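Long-range contacts in uncharacterized protein VPA0106 (Vibrio parahaemolyticus, PDB 3U07), which is of unknown function, being a probably exported bacterial protein that combines a DUF1254 and a DUF1214 family region in a single chain: residues A[113-121]-A[284-295]; A[327-337]-A[403-412]. The protein carries 2 engineered substitutions. One frame throughout, in Å; residues are numbered along the deposited sequence.

Interaction 1: A[113-121]-A[284-295]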
loop_
_atom_site.group_PDB
_atom_site.type_symbol
_atom_site.label_atom_id
_atom_site.label_comp_id
_atom_site.label_asym_id
_atom_site.label_seq_id
_atom_site.Cartn_x
_atom_site.Cartn_y
_atom_site.Cartn_z
ATOM N N THR A 113 -5.797 -2.313 -5.751
ATOM C CA THR A 113 -6.816 -2.854 -4.861
ATOM C C THR A 113 -6.261 -4.019 -4.067
ATOM O O THR A 113 -5.429 -4.776 -4.562
ATOM C CB THR A 113 -8.076 -3.345 -5.638
ATOM O OG1 THR A 113 -7.685 -4.298 -6.635
ATOM C CG2 THR A 113 -8.793 -2.174 -6.312
HETATM N N MSE A 114 -6.727 -4.153 -2.829
HETATM C CA MSE A 114 -6.283 -5.232 -1.953
HETATM C C MSE A 114 -7.482 -5.792 -1.211
HETATM O O MSE A 114 -8.432 -5.063 -0.922
HETATM C CB MSE A 114 -5.248 -4.709 -0.950
HETATM C CG MSE A 114 -3.954 -4.242 -1.612
HETATM SE SE MSE A 114 -2.627 -3.620 -0.335
HETATM C CE MSE A 114 -3.437 -1.896 -0.032
ATOM N N ASP A 115 -7.449 -7.084 -0.911
ATOM C CA ASP A 115 -8.557 -7.685 -0.198
ATOM C C ASP A 115 -8.316 -7.661 1.305
ATOM O O ASP A 115 -7.246 -7.236 1.770
ATOM C CB ASP A 115 -8.829 -9.117 -0.685
ATOM C CG ASP A 115 -7.659 -10.067 -0.471
ATOM O OD1 ASP A 115 -6.937 -9.940 0.543
ATOM O OD2 ASP A 115 -7.480 -10.970 -1.320
HETATM N N MSE A 116 -9.320 -8.112 2.054
HETATM C CA MSE A 116 -9.264 -8.126 3.512
HETATM C C MSE A 116 -8.277 -9.123 4.120
HETATM O O MSE A 116 -8.191 -9.248 5.339
HETATM C CB MSE A 116 -10.671 -8.366 4.065
HETATM C CG MSE A 116 -11.647 -7.257 3.695
HETATM SE SE MSE A 116 -11.105 -5.534 4.425
HETATM C CE MSE A 116 -11.641 -5.912 6.235
ATOM N N GLY A 117 -7.547 -9.843 3.278
ATOM C CA GLY A 117 -6.566 -10.780 3.797
ATOM C C GLY A 117 -5.189 -10.166 3.602
ATOM O O GLY A 117 -4.158 -10.799 3.840
ATOM N N HIS A 118 -5.213 -8.910 3.157
ATOM C CA HIS A 118 -4.042 -8.079 2.865
ATOM C C HIS A 118 -3.236 -8.533 1.648
ATOM O O HIS A 118 -2.008 -8.454 1.635
ATOM C CB HIS A 118 -3.127 -7.939 4.092
ATOM C CG HIS A 118 -2.260 -6.712 4.052
ATOM N ND1 HIS A 118 -0.919 -6.755 3.739
ATOM C CD2 HIS A 118 -2.558 -5.406 4.255
ATOM C CE1 HIS A 118 -0.428 -5.526 3.751
ATOM N NE2 HIS A 118 -1.402 -4.690 4.059
ATOM N N TYR A 119 -3.947 -9.016 0.629
ATOM C CA TYR A 119 -3.325 -9.432 -0.628
ATOM C C TYR A 119 -3.699 -8.428 -1.706
ATOM O O TYR A 119 -4.864 -8.037 -1.816
ATOM C CB TYR A 119 -3.835 -10.791 -1.113
ATOM C CG TYR A 119 -3.364 -11.978 -0.333
ATOM C CD1 TYR A 119 -4.178 -12.569 0.628
ATOM C CD2 TYR A 119 -2.104 -12.524 -0.563
ATOM C CE1 TYR A 119 -3.752 -13.676 1.342
ATOM C CE2 TYR A 119 -1.667 -13.635 0.145
ATOM C CZ TYR A 119 -2.497 -14.205 1.097
ATOM O OH TYR A 119 -2.073 -15.299 1.811
ATOM N N THR A 120 -2.721 -8.000 -2.495
ATOM C CA THR A 120 -3.020 -7.096 -3.596
ATOM C C THR A 120 -3.713 -7.995 -4.639
ATOM O O THR A 120 -3.221 -9.084 -4.943
ATOM C CB THR A 120 -1.725 -6.493 -4.191
ATOM O OG1 THR A 120 -1.271 -5.418 -3.353
ATOM C CG2 THR A 120 -1.970 -5.976 -5.601
ATOM N N ASN A 121 -4.873 -7.580 -5.142
ATOM C CA ASN A 121 -5.563 -8.394 -6.143
ATOM C C ASN A 121 -5.701 -7.690 -7.484
ATOM O O ASN A 121 -6.264 -8.232 -8.431
ATOM C CB ASN A 121 -6.938 -8.879 -5.640
ATOM C CG ASN A 121 -7.822 -7.759 -5.099
ATOM O OD1 ASN A 121 -7.620 -6.577 -5.379
ATOM N ND2 ASN A 121 -8.835 -8.146 -4.330
ATOM N N LEU A 284 4.923 -8.085 0.642
ATOM C CA LEU A 284 3.812 -7.472 -0.065
ATOM C C LEU A 284 3.647 -8.143 -1.412
ATOM O O LEU A 284 4.584 -8.200 -2.203
ATOM C CB LEU A 284 4.085 -5.974 -0.242
ATOM C CG LEU A 284 4.311 -5.188 1.057
ATOM C CD1 LEU A 284 4.771 -3.773 0.738
ATOM C CD2 LEU A 284 3.012 -5.153 1.869
ATOM N N GLY A 285 2.450 -8.655 -1.676
ATOM C CA GLY A 285 2.227 -9.330 -2.941
ATOM C C GLY A 285 0.789 -9.760 -3.170
ATOM O O GLY A 285 -0.144 -9.242 -2.548
ATOM N N THR A 286 0.620 -10.725 -4.063
ATOM C CA THR A 286 -0.695 -11.233 -4.427
ATOM C C THR A 286 -0.854 -12.646 -3.899
ATOM O O THR A 286 0.095 -13.240 -3.381
ATOM C CB THR A 286 -0.831 -11.307 -5.953
ATOM O OG1 THR A 286 0.031 -12.345 -6.445
ATOM C CG2 THR A 286 -0.418 -9.981 -6.600
ATOM N N ARG A 287 -2.056 -13.203 -4.020
ATOM C CA ARG A 287 -2.253 -14.585 -3.571
ATOM C C ARG A 287 -1.443 -15.512 -4.496
ATOM O O ARG A 287 -1.053 -16.612 -4.069
ATOM C CB ARG A 287 -3.728 -14.974 -3.634
ATOM C CG ARG A 287 -4.551 -14.286 -2.553
ATOM C CD ARG A 287 -6.008 -14.712 -2.502
ATOM N NE ARG A 287 -6.733 -13.983 -1.463
ATOM C CZ ARG A 287 -6.746 -14.300 -0.170
ATOM N NH1 ARG A 287 -6.072 -15.353 0.278
ATOM N NH2 ARG A 287 -7.436 -13.552 0.679
ATOM N N ASP A 288 -1.159 -15.110 -5.719
ATOM C CA ASP A 288 -0.395 -16.054 -6.499
ATOM C C ASP A 288 1.054 -16.180 -6.035
ATOM O O ASP A 288 1.690 -17.212 -6.235
ATOM C CB ASP A 288 -0.450 -15.672 -7.943
ATOM C CG ASP A 288 -1.563 -16.378 -8.675
ATOM O OD1 ASP A 288 -1.631 -17.620 -8.573
ATOM O OD2 ASP A 288 -2.351 -15.702 -9.373
ATOM N N THR A 289 1.584 -15.121 -5.435
ATOM C CA THR A 289 2.980 -15.149 -5.000
ATOM C C THR A 289 3.139 -15.329 -3.504
ATOM O O THR A 289 4.184 -15.760 -3.045
ATOM C CB THR A 289 3.738 -13.863 -5.414
ATOM O OG1 THR A 289 3.079 -12.718 -4.861
ATOM C CG2 THR A 289 3.799 -13.733 -6.930
ATOM N N LEU A 290 2.112 -15.009 -2.726
ATOM C CA LEU A 290 2.249 -15.169 -1.283
ATOM C C LEU A 290 1.178 -16.036 -0.629
ATOM O O LEU A 290 1.237 -16.301 0.571
ATOM C CB LEU A 290 2.301 -13.792 -0.613
ATOM C CG LEU A 290 3.530 -12.942 -0.952
ATOM C CD1 LEU A 290 3.337 -11.526 -0.432
ATOM C CD2 LEU A 290 4.782 -13.575 -0.345
ATOM N N GLY A 291 0.209 -16.490 -1.416
ATOM C CA GLY A 291 -0.848 -17.319 -0.866
ATOM C C GLY A 291 -0.330 -18.487 -0.040
ATOM O O GLY A 291 -0.901 -18.813 1.002
ATOM N N ASP A 292 0.752 -19.114 -0.492
ATOM C CA ASP A 292 1.320 -20.251 0.228
ATOM C C ASP A 292 2.616 -19.927 0.971
ATOM O O ASP A 292 3.300 -20.831 1.449
ATOM C CB ASP A 292 1.553 -21.409 -0.742
ATOM C CG ASP A 292 0.254 -22.051 -1.204
ATOM O OD1 ASP A 292 0.109 -22.297 -2.419
ATOM O OD2 ASP A 292 -0.617 -22.313 -0.346
ATOM N N ALA A 293 2.944 -18.644 1.077
ATOM C CA ALA A 293 4.163 -18.225 1.765
ATOM C C ALA A 293 3.961 -18.289 3.276
ATOM O O ALA A 293 2.826 -18.232 3.757
ATOM C CB ALA A 293 4.538 -16.813 1.347
ATOM N N PRO A 294 5.061 -18.405 4.046
ATOM C CA PRO A 294 5.007 -18.476 5.512
ATOM C C PRO A 294 4.171 -17.332 6.090
ATOM O O PRO A 294 4.328 -16.175 5.690
ATOM C CB PRO A 294 6.477 -18.385 5.914
ATOM C CG PRO A 294 7.177 -19.048 4.771
ATOM C CD PRO A 294 6.460 -18.445 3.579
ATOM N N ARG A 295 3.292 -17.661 7.035
ATOM C CA ARG A 295 2.418 -16.662 7.641
ATOM C C ARG A 295 3.091 -15.566 8.464
ATOM O O ARG A 295 2.676 -14.406 8.386
ATOM C CB ARG A 295 1.343 -17.338 8.502
ATOM C CG ARG A 295 0.279 -18.120 7.726
ATOM C CD ARG A 295 -0.437 -17.245 6.710
ATOM N NE ARG A 295 0.275 -17.174 5.437
ATOM C CZ ARG A 295 -0.135 -16.455 4.396
ATOM N NH1 ARG A 295 -1.251 -15.742 4.483
ATOM N NH2 ARG A 295 0.562 -16.456 3.266
HETATM O O HOH W 1 0.507 -7.954 0.309
HETATM O O HOH W 2 -3.709 -17.304 1.993
HETATM O O HOH W 3 -4.202 -11.567 -4.962
#
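Tyr119 reaches from the turn between strands 109-115 and 120-125 into the hook formed by residues 284-295, where Arg287 lies on its ring and Arg295 holds its hydroxyl. Tyr119 OH accepts from Arg295 NH1 at 2.8 Å, with a weak second bond from NH2, and water 2 is a further partner at 2.6 Å. Arg295 is fixed by Ala293 O, which NE and NH2 grip side-on, both in the guanidinium plane; bends at chi2 and chi3 fold the chain back to permit this.

Arg287 CG sits over one ring face, 3.6 Å from the Tyr119 centroid and 17° off the normal, a CH-pi contact. The chain runs extended to NE, and the guanidinium stays over the CD1-CE1 side of the ring, tilted 40° from it, with Tyr119 CD1 3.2 Å above the guanidinium plane and the NE edge facing Asp115. NE donates to Asp115 OD2 at 3.1 Å, on the syn side but tilted 24° out of the carboxylate plane, forming a salt bridge that a weak NH2 bond supplements, while NH1 pairs with Asp232. The other oxygen, OD1, takes Gly117 N and Tyr119 N from opposite faces of the carboxylate, the former closing an Asx turn within the type I turn Asp115-His118.

Thr120 N donates to Gly285 O at 2.9 Å; water 1 links His118 O to Gly285 N, and water 3 gives to Thr120 O while accepting from Arg287 N. Thr286 N donates to Thr289 OG1, and Thr286 OG1 weakly accepts from Thr289 N, a capping box at the start of helix 287-290. His118 NE2 bonds to Trp307 N.

The Tyr119 hydroxyl is held as acceptor by Arg295, and the Arg287 charge, lying between Asp115 and Asp232, is probably well balanced in this largely buried contact.

Interaction 2: A[327-337]-A[403-412]; sequences KLDGSKHDYVM and VPEKPFYAIM
Phe408 presents one ring face to Leu328, whose CB stands 3.7 Å from the ring centroid and 13° off the normal, a CH-pi contact; Val403 CG2 lies over the opposite face, offset toward the rim. The ring is put there by a chi1 of 67°, which sets CG between the backbone N and carbonyl carbon. Its edge is directed at the face of Tyr335 in an offset edge-to-face pair, planes 80° apart and centroids separated by 5.6 Å. Beside the rings the backbones form a single beta bridge, Asp329 with Pro407, made by Phe408 N to Leu328 O (3.1 Å) and Gly330 N to Lys406 O (3.2 Å). It joins the loop leading into strand 334-340 to the start of strand 408-417, which belong to two different four-stranded sheets of the DUF1214 region. Asp329 lies alongside Pro407, both side chains pointing the same way, with OD2 3.5 Å from Pro407 CG. Its OD1 accepts from Ser331 N, closing an Asx turn, and from Ser331 OG, both from the same face of the carboxylate. Tyr335 OH accepts from Asp329 N at 3.0 Å, tying the aromatic pair to the bridge. Lys327, bent at chi2 and chi4, turns NZ back onto a lone pair of Leu328 O, the same oxygen that takes Phe408 N; Asp320 is its salt-bridge partner.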
loop_
_atom_site.group_PDB
_atom_site.type_symbol
_atom_site.label_atom_id
_atom_site.label_comp_id
_atom_site.label_asym_id
_atom_site.label_seq_id
_atom_site.Cartn_x
_atom_site.Cartn_y
_atom_site.Cartn_z
ATOM N N LYS A 327 23.568 11.651 12.479
ATOM C CA LYS A 327 22.178 11.899 12.129
ATOM C C LYS A 327 22.097 13.037 11.117
ATOM O O LYS A 327 22.777 14.051 11.267
ATOM C CB LYS A 327 21.388 12.288 13.381
ATOM C CG LYS A 327 19.926 12.594 13.117
ATOM C CD LYS A 327 19.138 11.320 12.883
ATOM C CE LYS A 327 17.759 11.634 12.339
ATOM N NZ LYS A 327 17.848 12.218 10.970
ATOM N N LEU A 328 21.277 12.865 10.082
ATOM C CA LEU A 328 21.096 13.910 9.076
ATOM C C LEU A 328 20.440 15.089 9.787
ATOM O O LEU A 328 19.415 14.922 10.456
ATOM C CB LEU A 328 20.181 13.419 7.952
ATOM C CG LEU A 328 20.762 12.301 7.088
ATOM C CD1 LEU A 328 19.689 11.766 6.158
ATOM C CD2 LEU A 328 21.967 12.836 6.313
ATOM N N ASP A 329 21.020 16.275 9.633
ATOM C CA ASP A 329 20.512 17.474 10.301
ATOM C C ASP A 329 20.959 18.716 9.535
ATOM O O ASP A 329 22.137 19.065 9.539
ATOM C CB ASP A 329 21.073 17.515 11.725
ATOM C CG ASP A 329 20.399 18.554 12.598
ATOM O OD1 ASP A 329 19.978 19.602 12.070
ATOM O OD2 ASP A 329 20.311 18.323 13.822
ATOM N N GLY A 330 20.014 19.391 8.892
ATOM C CA GLY A 330 20.343 20.572 8.116
ATOM C C GLY A 330 20.900 21.771 8.861
ATOM O O GLY A 330 21.422 22.691 8.238
ATOM N N SER A 331 20.795 21.779 10.183
ATOM C CA SER A 331 21.310 22.904 10.960
ATOM C C SER A 331 22.807 22.745 11.221
ATOM O O SER A 331 23.472 23.681 11.666
ATOM C CB SER A 331 20.572 23.014 12.299
ATOM O OG SER A 331 20.806 21.879 13.118
ATOM N N LYS A 332 23.337 21.562 10.920
ATOM C CA LYS A 332 24.745 21.273 11.162
ATOM C C LYS A 332 25.629 21.089 9.939
ATOM O O LYS A 332 26.836 21.291 10.020
ATOM C CB LYS A 332 24.866 20.026 12.033
ATOM C CG LYS A 332 24.117 20.128 13.341
ATOM C CD LYS A 332 24.368 18.934 14.225
ATOM C CE LYS A 332 23.646 19.105 15.549
ATOM N NZ LYS A 332 23.893 17.966 16.469
ATOM N N HIS A 333 25.045 20.704 8.811
ATOM C CA HIS A 333 25.847 20.475 7.621
ATOM C C HIS A 333 25.084 20.704 6.327
ATOM O O HIS A 333 23.873 20.934 6.316
ATOM C CB HIS A 333 26.333 19.019 7.574
ATOM C CG HIS A 333 27.094 18.569 8.781
ATOM N ND1 HIS A 333 28.433 18.845 8.965
ATOM C CD2 HIS A 333 26.710 17.837 9.855
ATOM C CE1 HIS A 333 28.840 18.301 10.099
ATOM N NE2 HIS A 333 27.815 17.685 10.659
ATOM N N ASP A 334 25.845 20.633 5.243
ATOM C CA ASP A 334 25.337 20.716 3.888
ATOM C C ASP A 334 25.648 19.287 3.438
ATOM O O ASP A 334 26.631 18.698 3.892
ATOM C CB ASP A 334 26.140 21.714 3.062
ATOM C CG ASP A 334 25.491 23.083 3.005
ATOM O OD1 ASP A 334 24.639 23.381 3.868
ATOM O OD2 ASP A 334 25.845 23.862 2.096
ATOM N N TYR A 335 24.821 18.706 2.580
ATOM C CA TYR A 335 25.093 17.344 2.145
ATOM C C TYR A 335 25.076 17.208 0.637
ATOM O O TYR A 335 24.548 18.065 -0.073
ATOM C CB TYR A 335 24.066 16.376 2.738
ATOM C CG TYR A 335 23.975 16.408 4.245
ATOM C CD1 TYR A 335 23.200 17.370 4.899
ATOM C CD2 TYR A 335 24.663 15.476 5.020
ATOM C CE1 TYR A 335 23.115 17.397 6.296
ATOM C CE2 TYR A 335 24.584 15.495 6.406
ATOM C CZ TYR A 335 23.810 16.455 7.037
ATOM O OH TYR A 335 23.740 16.471 8.413
ATOM N N VAL A 336 25.680 16.130 0.151
ATOM C CA VAL A 336 25.700 15.859 -1.272
ATOM C C VAL A 336 25.487 14.365 -1.510
ATOM O O VAL A 336 25.987 13.516 -0.770
ATOM C CB VAL A 336 27.017 16.340 -1.941
ATOM C CG1 VAL A 336 28.194 15.532 -1.444
ATOM C CG2 VAL A 336 26.885 16.243 -3.458
HETATM N N MSE A 337 24.720 14.069 -2.552
HETATM C CA MSE A 337 24.378 12.710 -2.941
HETATM C C MSE A 337 24.718 12.573 -4.422
HETATM O O MSE A 337 24.196 13.321 -5.241
HETATM C CB MSE A 337 22.879 12.528 -2.757
HETATM C CG MSE A 337 22.423 11.224 -2.174
HETATM SE SE MSE A 337 20.494 11.291 -1.950
HETATM C CE MSE A 337 20.224 13.177 -1.789
ATOM N N VAL A 403 16.765 21.445 2.541
ATOM C CA VAL A 403 16.749 20.566 3.693
ATOM C C VAL A 403 16.528 21.496 4.886
ATOM O O VAL A 403 17.061 22.601 4.920
ATOM C CB VAL A 403 18.080 19.773 3.758
ATOM C CG1 VAL A 403 18.682 19.823 5.141
ATOM C CG2 VAL A 403 17.819 18.334 3.318
ATOM N N PRO A 404 15.718 21.069 5.871
ATOM C CA PRO A 404 15.427 21.890 7.051
ATOM C C PRO A 404 16.541 22.046 8.079
ATOM O O PRO A 404 17.475 21.250 8.129
ATOM C CB PRO A 404 14.208 21.201 7.641
ATOM C CG PRO A 404 14.526 19.765 7.410
ATOM C CD PRO A 404 15.054 19.757 5.978
ATOM N N GLU A 405 16.410 23.086 8.902
ATOM C CA GLU A 405 17.365 23.394 9.966
ATOM C C GLU A 405 17.097 22.499 11.176
ATOM O O GLU A 405 17.055 22.972 12.312
ATOM C CB GLU A 405 17.224 24.857 10.398
ATOM C CG GLU A 405 17.475 25.872 9.299
ATOM C CD GLU A 405 18.839 26.521 9.403
ATOM O OE1 GLU A 405 19.853 25.796 9.346
ATOM O OE2 GLU A 405 18.893 27.762 9.545
ATOM N N LYS A 406 16.917 21.208 10.926
ATOM C CA LYS A 406 16.645 20.244 11.986
ATOM C C LYS A 406 16.911 18.832 11.482
ATOM O O LYS A 406 17.232 18.638 10.314
ATOM C CB LYS A 406 15.184 20.361 12.427
ATOM C CG LYS A 406 14.182 20.286 11.281
ATOM C CD LYS A 406 12.776 19.984 11.787
ATOM C CE LYS A 406 11.756 20.023 10.655
ATOM N NZ LYS A 406 10.383 19.691 11.130
ATOM N N PRO A 407 16.804 17.828 12.364
ATOM C CA PRO A 407 17.045 16.461 11.898
ATOM C C PRO A 407 16.023 16.115 10.816
ATOM O O PRO A 407 14.844 16.451 10.935
ATOM C CB PRO A 407 16.856 15.631 13.165
ATOM C CG PRO A 407 17.347 16.562 14.239
ATOM C CD PRO A 407 16.697 17.870 13.834
ATOM N N PHE A 408 16.478 15.452 9.761
ATOM C CA PHE A 408 15.600 15.073 8.665
ATOM C C PHE A 408 15.994 13.705 8.142
ATOM O O PHE A 408 17.048 13.171 8.494
ATOM C CB PHE A 408 15.711 16.095 7.529
ATOM C CG PHE A 408 17.063 16.105 6.841
ATOM C CD1 PHE A 408 17.306 15.289 5.738
ATOM C CD2 PHE A 408 18.090 16.931 7.303
ATOM C CE1 PHE A 408 18.550 15.296 5.100
ATOM C CE2 PHE A 408 19.336 16.947 6.675
ATOM C CZ PHE A 408 19.568 16.130 5.571
ATOM N N TYR A 409 15.125 13.119 7.329
ATOM C CA TYR A 409 15.437 11.847 6.708
ATOM C C TYR A 409 14.997 11.947 5.261
ATOM O O TYR A 409 14.172 12.793 4.908
ATOM C CB TYR A 409 14.757 10.666 7.409
ATOM C CG TYR A 409 13.249 10.718 7.491
ATOM C CD1 TYR A 409 12.612 11.425 8.511
ATOM C CD2 TYR A 409 12.458 10.021 6.575
ATOM C CE1 TYR A 409 11.225 11.431 8.620
ATOM C CE2 TYR A 409 11.067 10.022 6.671
ATOM C CZ TYR A 409 10.459 10.728 7.698
ATOM O OH TYR A 409 9.088 10.740 7.808
ATOM N N ALA A 410 15.569 11.104 4.416
ATOM C CA ALA A 410 15.235 11.122 3.006
ATOM C C ALA A 410 14.637 9.787 2.612
ATOM O O ALA A 410 15.120 8.739 3.030
ATOM C CB ALA A 410 16.494 11.404 2.173
ATOM N N ILE A 411 13.570 9.841 1.820
ATOM C CA ILE A 411 12.904 8.638 1.335
ATOM C C ILE A 411 13.065 8.566 -0.179
ATOM O O ILE A 411 12.638 9.471 -0.892
ATOM C CB ILE A 411 11.389 8.654 1.634
ATOM C CG1 ILE A 411 11.136 8.522 3.138
ATOM C CG2 ILE A 411 10.701 7.538 0.847
ATOM C CD1 ILE A 411 11.537 7.183 3.728
HETATM N N MSE A 412 13.691 7.503 -0.669
HETATM C CA MSE A 412 13.854 7.343 -2.106
HETATM C C MSE A 412 12.786 6.353 -2.584
HETATM O O MSE A 412 12.586 5.296 -1.980
HETATM C CB MSE A 412 15.253 6.821 -2.443
HETATM C CG MSE A 412 15.588 6.889 -3.930
HETATM SE SE MSE A 412 17.473 6.571 -4.314
HETATM C CE MSE A 412 18.209 7.738 -2.977
#

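Interaction 1 closes along the chain before interaction 2 opens, and the two lie on opposite sides of the chain's centre, with their own centres 36 Å apart and nearest atoms about 12 Å apart. Interaction 1 fastens the hairpin of strands 109-115 and 120-125, in the DUF1254 region, to the helical part that includes helices 287-290 and 295-305. Its centre is about 12 Å from that of the chain, against about 27 Å for the centre of interaction 2. The first spans 163 residues of chain, the second 66, within the DUF1214 range. They do not touch and share no strand or sheet, so each holds a different part of the fold.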